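PDB 6SCE: uncharacterized protein from Thermus thermophilus HB8, which acts as a Type III CRISPR defence DNA nuclease that is switched on by cyclic oligoadenylate. Local coordinates for residues 68-73 with 93-98; 228-233 with 261-266; 541-546 with 554-559. All blocks are in the same frame, centred on the assembly; numbering follows the deposited sequence.

How the interactions relate
The three contacts follow one another along the chain, in three different parts of the fold, and do not touch. Interaction 1, a loop packed on helix 90-100 beside a Rossmann-like sheet that is probably part of a CARF domain, has its nearest atom about 8 Å from the bound nucleic acid, presumably the cyclic oligoadenylate. Centres of interactions 1 and 3 lie 42 Å apart, so the CARF-side contact is remote from the probable nuclease site at 541-546/554-559; it lies across the chain's centre from both others. Interactions 2 and 3, centres 33 Å apart, sit in sheets of similar layout, an antiparallel hairpin continued by parallel strands, consistent with a degenerate nuclease-like copy for 228-233/261-266.

Interaction 1 (68-73 with 93-98)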
loop_
_atom_site.group_PDB
_atom_site.type_symbol
_atom_site.label_atom_id
_atom_site.label_comp_id
_atom_site.label_asym_id
_atom_site.label_seq_id
_atom_site.Cartn_x
_atom_site.Cartn_y
_atom_site.Cartn_z
ATOM N N PRO A 68 -0.419 -8.764 24.888
ATOM C CA PRO A 68 -0.411 -7.377 24.412
ATOM C C PRO A 68 1.009 -6.906 24.152
ATOM O O PRO A 68 1.953 -7.355 24.807
ATOM C CB PRO A 68 -1.049 -6.595 25.586
ATOM C CG PRO A 68 -1.909 -7.608 26.286
ATOM C CD PRO A 68 -1.128 -8.905 26.183
ATOM N N LEU A 69 1.161 -5.982 23.216
ATOM C CA LEU A 69 2.491 -5.480 22.847
ATOM C C LEU A 69 3.314 -4.958 24.008
ATOM O O LEU A 69 4.524 -5.212 24.102
ATOM C CB LEU A 69 2.349 -4.382 21.770
ATOM C CG LEU A 69 2.337 -4.877 20.324
ATOM C CD1 LEU A 69 3.711 -5.349 19.902
ATOM C CD2 LEU A 69 1.342 -5.993 20.115
ATOM N N GLU A 70 2.650 -4.222 24.904
ATOM C CA GLU A 70 3.317 -3.631 26.072
ATOM C C GLU A 70 3.949 -4.671 26.980
ATOM O O GLU A 70 4.983 -4.411 27.595
ATOM C CB GLU A 70 2.305 -2.799 26.893
ATOM C CG GLU A 70 1.864 -1.509 26.195
ATOM C CD GLU A 70 2.831 -0.337 26.383
ATOM O OE1 GLU A 70 3.614 -0.336 27.361
ATOM O OE2 GLU A 70 2.793 0.613 25.557
ATOM N N LYS A 71 3.330 -5.844 27.067
ATOM C CA LYS A 71 3.868 -6.939 27.871
ATOM C C LYS A 71 5.198 -7.453 27.335
ATOM O O LYS A 71 5.962 -8.075 28.060
ATOM C CB LYS A 71 2.849 -8.078 28.002
ATOM C CG LYS A 71 1.690 -7.737 28.933
ATOM C CD LYS A 71 2.201 -7.512 30.357
ATOM N N GLY A 72 5.494 -7.174 26.071
ATOM C CA GLY A 72 6.777 -7.522 25.510
ATOM C C GLY A 72 7.892 -6.640 25.985
ATOM O O GLY A 72 9.062 -6.957 25.773
ATOM N N LEU A 73 7.545 -5.507 26.611
ATOM C CA LEU A 73 8.532 -4.620 27.228
ATOM C C LEU A 73 8.696 -4.909 28.729
ATOM O O LEU A 73 8.446 -4.057 29.593
ATOM C CB LEU A 73 8.127 -3.156 26.999
ATOM C CG LEU A 73 7.944 -2.787 25.529
ATOM C CD1 LEU A 73 7.504 -1.331 25.400
ATOM C CD2 LEU A 73 9.212 -3.023 24.727
ATOM N N ALA A 93 8.745 -2.686 16.155
ATOM C CA ALA A 93 10.097 -3.189 15.960
ATOM C C ALA A 93 11.097 -2.234 16.601
ATOM O O ALA A 93 12.038 -2.653 17.299
ATOM C CB ALA A 93 10.401 -3.368 14.490
ATOM N N VAL A 94 10.895 -0.948 16.378
ATOM C CA VAL A 94 11.813 0.023 16.941
ATOM C C VAL A 94 11.808 -0.023 18.478
ATOM O O VAL A 94 12.884 -0.024 19.102
ATOM C CB VAL A 94 11.497 1.433 16.461
ATOM C CG1 VAL A 94 12.266 2.463 17.269
ATOM C CG2 VAL A 94 11.823 1.573 14.982
ATOM N N ARG A 95 10.624 -0.061 19.062
ATOM C CA ARG A 95 10.493 -0.099 20.532
ATOM C C ARG A 95 11.034 -1.393 21.146
ATOM O O ARG A 95 11.767 -1.358 22.145
ATOM C CB ARG A 95 9.067 0.121 20.936
ATOM C CG ARG A 95 8.648 1.558 20.581
ATOM C CD ARG A 95 7.436 2.027 21.284
ATOM N NE ARG A 95 7.642 2.015 22.733
ATOM C CZ ARG A 95 6.661 2.087 23.609
ATOM N NH1 ARG A 95 5.410 2.231 23.201
ATOM N NH2 ARG A 95 6.936 2.012 24.909
ATOM N N PHE A 96 10.728 -2.528 20.517
ATOM C CA PHE A 96 11.286 -3.801 20.960
ATOM C C PHE A 96 12.790 -3.838 20.803
ATOM O O PHE A 96 13.476 -4.378 21.664
ATOM C CB PHE A 96 10.667 -4.977 20.199
ATOM C CG PHE A 96 9.430 -5.508 20.826
ATOM C CD1 PHE A 96 8.377 -4.658 21.146
ATOM C CD2 PHE A 96 9.290 -6.865 21.091
ATOM C CE1 PHE A 96 7.226 -5.141 21.719
ATOM C CE2 PHE A 96 8.136 -7.344 21.681
ATOM C CZ PHE A 96 7.090 -6.486 21.970
ATOM N N LEU A 97 13.330 -3.264 19.731
ATOM C CA LEU A 97 14.774 -3.301 19.560
ATOM C C LEU A 97 15.444 -2.543 20.714
ATOM O O LEU A 97 16.461 -3.010 21.244
ATOM C CB LEU A 97 15.217 -2.696 18.262
ATOM C CG LEU A 97 16.720 -2.605 18.008
ATOM C CD1 LEU A 97 17.375 -3.977 18.006
ATOM C CD2 LEU A 97 16.958 -1.882 16.704
ATOM N N GLY A 98 14.876 -1.398 21.100
ATOM C CA GLY A 98 15.442 -0.634 22.248
ATOM C C GLY A 98 15.521 -1.488 23.515
ATOM O O GLY A 98 16.512 -1.465 24.221
HETATM O O HOH W 1 4.756 2.142 26.243
#
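Two side chains from successive positions of helix 90-100, F96 and R95, reach across to the short 3-10 turn 70-72 that follows strand 64-67, and they do so in quite different ways. F96 comes tip first. Its CZ stands 3.7 Å from G72 CA, while the backbone oxygen of L69 lies at the ring edge, near the ring plane, 3.6 Å from F96 CZ. G72 O is over one ring face. A CB on G72 would collide with the ring tip, so the glycine is what lets the ring come in. L69 crosses the ring at about a right angle, its CD1 4.0 Å from F96 CE1, and L73 slants across with CD2 against F96 CD1. Y37 of strand 33-38 meets the ring edge-to-face and L9 of strand 5-10 touches both F96 and L69, so the contact rests against the parallel sheet; W100 of the same helix packs beside the ring.

R95 bends at chi3 (61°), which brings its guanidinium to L73 CD1: the methyl sits over one face, 3.4 Å from R95 NH2. Beside it E70, its own chain bent at chi2 (-83°), offers its carboxylate at a steep 66° to the guanidinium plane. The direct salt bridge is long, 3.9 Å from E70 OE2 to R95 NH1, and a water in the guanidinium plane does the closer work, donating to E70 OE2 at 2.6 Å and accepting from R95 NH2 at 2.6 Å. R95 NH1 is also hydrogen-bonded to Y91 OH. An alanine in place of F96 would remove the ring and would probably loosen the grip of the helix on L69, G72 and L73. The chemistry is thus divided: apolar packing round the buried F96 ring, and, towards the exposed E70, a largely water-mediated charge pairing that is likely to be weaker than a direct, close salt bridge.

Interaction 2 (228-233 with 261-266); sequences VPYHKA and LVDPGR
The Y230 ring carries P264 on one face: P264 CD stands 4.0 Å from the ring centroid and only 6° off the normal, a CH-pi contact with the proline crossing at about a right angle. L261 CG lies at the ring edge, and F247 of helix 240-257 adds an edge-to-face neighbour. The D263 carboxylate is tilted 28° from the ring, its CG 3.5 Å from Y230 OH. All this sits at the C-terminal ends of parallel strands 225-229 and 260-262, which a beta-alpha-beta crossover joins through helices 232-236 and 240-257; strand 260-262 is outermost in its sheet within the chain.

The strands pair through V262 N to V228 O, 2.8 Å, and Y230 N to V262 O, 2.9 Å; the second bond runs nearly along the carbonyl axis. V228 and L261 share one face of the sheet, where V228 CG1 meets L261 CD1; P229 and V262 lie side by side on the other. Beyond the paired residues Y230 has CG in the crowded position between backbone N and carbonyl carbon (chi1 62°), which lays the ring alongside D263 with one face against P264.

K232, bent at chi3, reaches D263 with a salt bridge from NZ to OD1, 2.8 Å. That oxygen has a second donor: in an Asx turn, G265 N reaches D263 OD1 at 2.8 Å from above the carboxylate plane.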
loop_
_atom_site.group_PDB
_atom_site.type_symbol
_atom_site.label_atom_id
_atom_site.label_comp_id
_atom_site.label_asym_id
_atom_site.label_seq_id
_atom_site.Cartn_x
_atom_site.Cartn_y
_atom_site.Cartn_z
ATOM N N VAL A 228 2.896 -11.262 -14.709
ATOM C CA VAL A 228 2.024 -11.345 -15.864
ATOM C C VAL A 228 2.832 -11.293 -17.159
ATOM O O VAL A 228 3.357 -10.221 -17.510
ATOM C CB VAL A 228 0.971 -10.241 -15.854
ATOM C CG1 VAL A 228 0.155 -10.261 -17.161
ATOM C CG2 VAL A 228 0.026 -10.446 -14.684
ATOM N N PRO A 229 3.010 -12.449 -17.815
ATOM C CA PRO A 229 3.716 -12.442 -19.114
ATOM C C PRO A 229 2.771 -11.889 -20.149
ATOM O O PRO A 229 1.642 -12.379 -20.291
ATOM C CB PRO A 229 4.047 -13.913 -19.359
ATOM C CG PRO A 229 3.909 -14.570 -18.017
ATOM C CD PRO A 229 2.788 -13.824 -17.356
ATOM N N TYR A 230 3.186 -10.813 -20.807
ATOM C CA TYR A 230 2.296 -10.122 -21.701
ATOM C C TYR A 230 2.025 -10.956 -22.963
ATOM O O TYR A 230 2.806 -11.843 -23.324
ATOM C CB TYR A 230 2.772 -8.698 -21.999
ATOM C CG TYR A 230 4.107 -8.548 -22.687
ATOM C CD1 TYR A 230 4.237 -8.779 -24.048
ATOM C CD2 TYR A 230 5.239 -8.119 -21.985
ATOM C CE1 TYR A 230 5.459 -8.611 -24.681
ATOM C CE2 TYR A 230 6.458 -7.939 -22.617
ATOM C CZ TYR A 230 6.566 -8.187 -23.968
ATOM O OH TYR A 230 7.780 -8.022 -24.605
ATOM N N HIS A 231 0.899 -10.668 -23.583
ATOM C CA HIS A 231 0.369 -11.450 -24.713
ATOM C C HIS A 231 1.018 -11.006 -26.036
ATOM O O HIS A 231 0.407 -10.301 -26.840
ATOM C CB HIS A 231 -1.132 -11.254 -24.785
ATOM C CG HIS A 231 -1.889 -11.986 -23.713
ATOM N ND1 HIS A 231 -3.265 -12.027 -23.675
ATOM C CD2 HIS A 231 -1.461 -12.704 -22.639
ATOM C CE1 HIS A 231 -3.656 -12.748 -22.636
ATOM N NE2 HIS A 231 -2.583 -13.172 -21.991
ATOM N N LYS A 232 2.231 -11.475 -26.231
ATOM C CA LYS A 232 3.043 -11.111 -27.371
ATOM C C LYS A 232 2.373 -11.544 -28.672
ATOM O O LYS A 232 2.460 -10.815 -29.657
ATOM C CB LYS A 232 4.434 -11.712 -27.270
ATOM C CG LYS A 232 5.413 -11.024 -28.208
ATOM C CD LYS A 232 6.792 -11.619 -28.102
ATOM C CE LYS A 232 7.567 -11.005 -26.959
ATOM N NZ LYS A 232 8.941 -11.567 -26.932
ATOM N N ALA A 233 1.682 -12.689 -28.667
ATOM C CA ALA A 233 0.973 -13.134 -29.858
ATOM C C ALA A 233 -0.119 -12.130 -30.255
ATOM O O ALA A 233 -0.317 -11.853 -31.437
ATOM C CB ALA A 233 0.393 -14.519 -29.677
ATOM N N LEU A 261 4.749 -6.956 -15.161
ATOM C CA LEU A 261 4.539 -7.339 -16.567
ATOM C C LEU A 261 5.842 -7.775 -17.208
ATOM O O LEU A 261 6.795 -7.014 -17.231
ATOM C CB LEU A 261 3.971 -6.158 -17.319
ATOM C CG LEU A 261 3.325 -6.492 -18.669
ATOM C CD1 LEU A 261 1.983 -7.155 -18.446
ATOM C CD2 LEU A 261 3.159 -5.232 -19.496
ATOM N N VAL A 262 5.889 -8.993 -17.716
ATOM C CA VAL A 262 7.125 -9.578 -18.194
ATOM C C VAL A 262 7.028 -10.111 -19.610
ATOM O O VAL A 262 5.958 -10.528 -20.096
ATOM C CB VAL A 262 7.680 -10.700 -17.271
ATOM C CG1 VAL A 262 8.031 -10.158 -15.891
ATOM C CG2 VAL A 262 6.715 -11.867 -17.159
ATOM N N ASP A 263 8.186 -10.123 -20.250
ATOM C CA ASP A 263 8.328 -10.647 -21.611
ATOM C C ASP A 263 8.288 -12.168 -21.511
ATOM O O ASP A 263 9.143 -12.759 -20.864
ATOM C CB ASP A 263 9.644 -10.100 -22.200
ATOM C CG ASP A 263 9.941 -10.591 -23.621
ATOM O OD1 ASP A 263 9.246 -11.494 -24.142
ATOM O OD2 ASP A 263 10.914 -10.042 -24.185
ATOM N N PRO A 264 7.282 -12.811 -22.137
ATOM C CA PRO A 264 7.183 -14.258 -22.070
ATOM C C PRO A 264 8.371 -14.950 -22.733
ATOM O O PRO A 264 8.616 -16.103 -22.468
ATOM C CB PRO A 264 5.874 -14.556 -22.815
ATOM C CG PRO A 264 5.710 -13.411 -23.753
ATOM C CD PRO A 264 6.214 -12.226 -22.976
ATOM N N GLY A 265 9.125 -14.212 -23.541
ATOM C CA GLY A 265 10.297 -14.761 -24.206
ATOM C C GLY A 265 11.531 -14.779 -23.339
ATOM O O GLY A 265 12.546 -15.279 -23.788
ATOM N N ARG A 266 11.460 -14.270 -22.092
ATOM C CA ARG A 266 12.649 -14.198 -21.236
ATOM C C ARG A 266 12.494 -14.890 -19.877
ATOM O O ARG A 266 11.388 -15.013 -19.360
ATOM C CB ARG A 266 13.047 -12.741 -21.032
ATOM C CG ARG A 266 13.393 -12.012 -22.327
ATOM C CD ARG A 266 13.395 -10.506 -22.128
ATOM N NE ARG A 266 14.498 -10.077 -21.273
ATOM C CZ ARG A 266 15.739 -9.832 -21.697
ATOM N NH1 ARG A 266 16.061 -9.964 -22.986
ATOM N NH2 ARG A 266 16.669 -9.449 -20.833
#

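Interaction 3 (541-546 with 554-559)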
loop_
_atom_site.group_PDB
_atom_site.type_symbol
_atom_site.label_atom_id
_atom_site.label_comp_id
_atom_site.label_asym_id
_atom_site.label_seq_id
_atom_site.Cartn_x
_atom_site.Cartn_y
_atom_site.Cartn_z
ATOM N N GLU A 541 -10.072 7.928 -14.999
ATOM C CA GLU A 541 -10.934 9.080 -14.753
ATOM C C GLU A 541 -11.606 8.917 -13.431
ATOM O O GLU A 541 -11.981 7.808 -13.068
ATOM C CB GLU A 541 -12.050 9.157 -15.804
ATOM C CG GLU A 541 -11.624 9.751 -17.126
ATOM C CD GLU A 541 -12.664 9.541 -18.213
ATOM O OE1 GLU A 541 -13.869 9.679 -17.913
ATOM O OE2 GLU A 541 -12.269 9.234 -19.359
ATOM N N VAL A 542 -11.800 10.022 -12.723
ATOM C CA VAL A 542 -12.594 9.982 -11.511
ATOM C C VAL A 542 -13.621 11.110 -11.522
ATOM O O VAL A 542 -13.397 12.143 -12.127
ATOM C CB VAL A 542 -11.713 10.115 -10.237
ATOM C CG1 VAL A 542 -10.763 8.928 -10.120
ATOM C CG2 VAL A 542 -10.959 11.428 -10.254
ATOM N N ASP A 543 -14.696 10.933 -10.756
ATOM C CA ASP A 543 -15.765 11.946 -10.637
ATOM C C ASP A 543 -15.579 12.938 -9.489
ATOM O O ASP A 543 -16.300 13.940 -9.381
ATOM C CB ASP A 543 -17.103 11.238 -10.483
ATOM C CG ASP A 543 -17.481 10.440 -11.717
ATOM O OD1 ASP A 543 -16.926 10.721 -12.788
ATOM O OD2 ASP A 543 -18.311 9.518 -11.589
ATOM N N GLY A 544 -14.608 12.651 -8.618
ATOM C CA GLY A 544 -14.282 13.535 -7.535
ATOM C C GLY A 544 -13.158 12.931 -6.700
ATOM O O GLY A 544 -12.840 11.750 -6.811
ATOM N N VAL A 545 -12.538 13.766 -5.885
ATOM C CA VAL A 545 -11.524 13.287 -4.962
ATOM C C VAL A 545 -11.521 14.195 -3.736
ATOM O O VAL A 545 -11.736 15.407 -3.828
ATOM C CB VAL A 545 -10.137 13.161 -5.646
ATOM C CG1 VAL A 545 -9.629 14.505 -6.151
ATOM C CG2 VAL A 545 -9.108 12.504 -4.732
ATOM N N PHE A 546 -11.330 13.582 -2.574
ATOM C CA PHE A 546 -11.147 14.362 -1.363
ATOM C C PHE A 546 -10.096 13.715 -0.462
ATOM O O PHE A 546 -9.841 12.493 -0.541
ATOM C CB PHE A 546 -12.478 14.693 -0.629
ATOM C CG PHE A 546 -13.250 13.509 -0.122
ATOM C CD1 PHE A 546 -14.163 12.859 -0.937
ATOM C CD2 PHE A 546 -13.147 13.115 1.206
ATOM C CE1 PHE A 546 -14.906 11.789 -0.455
ATOM C CE2 PHE A 546 -13.891 12.056 1.703
ATOM C CZ PHE A 546 -14.764 11.382 0.870
ATOM N N PHE A 554 -11.518 8.575 -3.550
ATOM C CA PHE A 554 -11.976 8.799 -4.907
ATOM C C PHE A 554 -13.489 8.650 -4.920
ATOM O O PHE A 554 -14.041 7.788 -4.234
ATOM C CB PHE A 554 -11.359 7.781 -5.860
ATOM C CG PHE A 554 -9.872 7.895 -5.985
ATOM C CD1 PHE A 554 -9.267 9.135 -6.143
ATOM C CD2 PHE A 554 -9.074 6.763 -5.956
ATOM C CE1 PHE A 554 -7.892 9.239 -6.255
ATOM C CE2 PHE A 554 -7.700 6.863 -6.075
ATOM C CZ PHE A 554 -7.110 8.090 -6.237
ATOM N N VAL A 555 -14.143 9.481 -5.724
ATOM C CA VAL A 555 -15.600 9.516 -5.780
ATOM C C VAL A 555 -16.065 9.015 -7.146
ATOM O O VAL A 555 -15.490 9.396 -8.189
ATOM C CB VAL A 555 -16.138 10.944 -5.567
ATOM C CG1 VAL A 555 -17.668 10.955 -5.554
ATOM C CG2 VAL A 555 -15.598 11.540 -4.278
ATOM N N GLU A 556 -17.081 8.147 -7.141
ATOM C CA GLU A 556 -17.730 7.711 -8.397
ATOM C C GLU A 556 -19.205 8.057 -8.283
ATOM O O GLU A 556 -19.836 7.702 -7.292
ATOM C CB GLU A 556 -17.547 6.206 -8.636
ATOM C CG GLU A 556 -18.194 5.657 -9.910
ATOM C CD GLU A 556 -17.480 6.059 -11.190
ATOM O OE1 GLU A 556 -16.329 6.540 -11.130
ATOM O OE2 GLU A 556 -18.071 5.877 -12.274
ATOM N N CYS A 557 -19.730 8.733 -9.306
ATOM C CA CYS A 557 -21.110 9.226 -9.335
ATOM C C CYS A 557 -21.847 8.611 -10.514
ATOM O O CYS A 557 -21.398 8.743 -11.652
ATOM C CB CYS A 557 -21.132 10.736 -9.523
ATOM S SG CYS A 557 -20.520 11.654 -8.101
ATOM N N LYS A 558 -22.964 7.947 -10.234
ATOM C CA LYS A 558 -23.738 7.245 -11.265
ATOM C C LYS A 558 -25.237 7.513 -11.087
ATOM O O LYS A 558 -25.691 7.815 -9.975
ATOM C CB LYS A 558 -23.466 5.736 -11.208
ATOM C CG LYS A 558 -22.100 5.305 -11.752
ATOM C CD LYS A 558 -21.916 5.683 -13.214
ATOM C CE LYS A 558 -20.920 4.769 -13.904
ATOM N NZ LYS A 558 -20.409 5.378 -15.152
ATOM N N PRO A 559 -26.017 7.414 -12.188
ATOM C CA PRO A 559 -27.475 7.566 -12.035
ATOM C C PRO A 559 -28.099 6.489 -11.150
ATOM O O PRO A 559 -28.989 6.780 -10.347
ATOM C CB PRO A 559 -27.994 7.457 -13.474
ATOM C CG PRO A 559 -26.833 7.827 -14.345
ATOM C CD PRO A 559 -25.601 7.367 -13.605
#
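D543 OD2 is held by one hydrogen bond, short and nearly straight: C557 N donates to it at 2.8 Å and 169°, on the anti lone pair. The atom belongs to the hairpin of strands 541-548 and 551-558, whose D543, E556 and K558 fit the D...ExK pattern of PD-(D/E)XK nucleases, consistent with a catalytic site. The setting is acidic. E556 OE1 lies 3.6 Å from D543 OD2, the two carboxylate planes 30° apart, and E502 approaches D543 OD1. Such crowding would probably raise the carboxylate pKa values, or suit a metal ion as in relatives. R567 counters it by a salt bridge to E556 OE1, and K558 NZ makes a long one to E556 OE2, 3.7 Å.

A classic beta bulge puts D543 here: D543 and G544 both face V555, and the chain turns a corner at D543. The bulge is pinned by D543 N to V555 O, 3.1 Å and bent at 138°, and by V555 N to G544 O, 2.8 Å, met from above the carbonyl plane. A CB on G544 would press on V555 CB.

Beyond the bulge V545 and F554 form a non-hydrogen-bonded pair, side by side, V545 CG2 touching F554 CD1; the F554 side chain also packs on M571 and V575 of helix 561-579. V555 is on the other face, which helix 499-513 covers through V505, and its CG2 sits in the plane of the F546 ring, at the edge, 3.9 Å from F546 CD1.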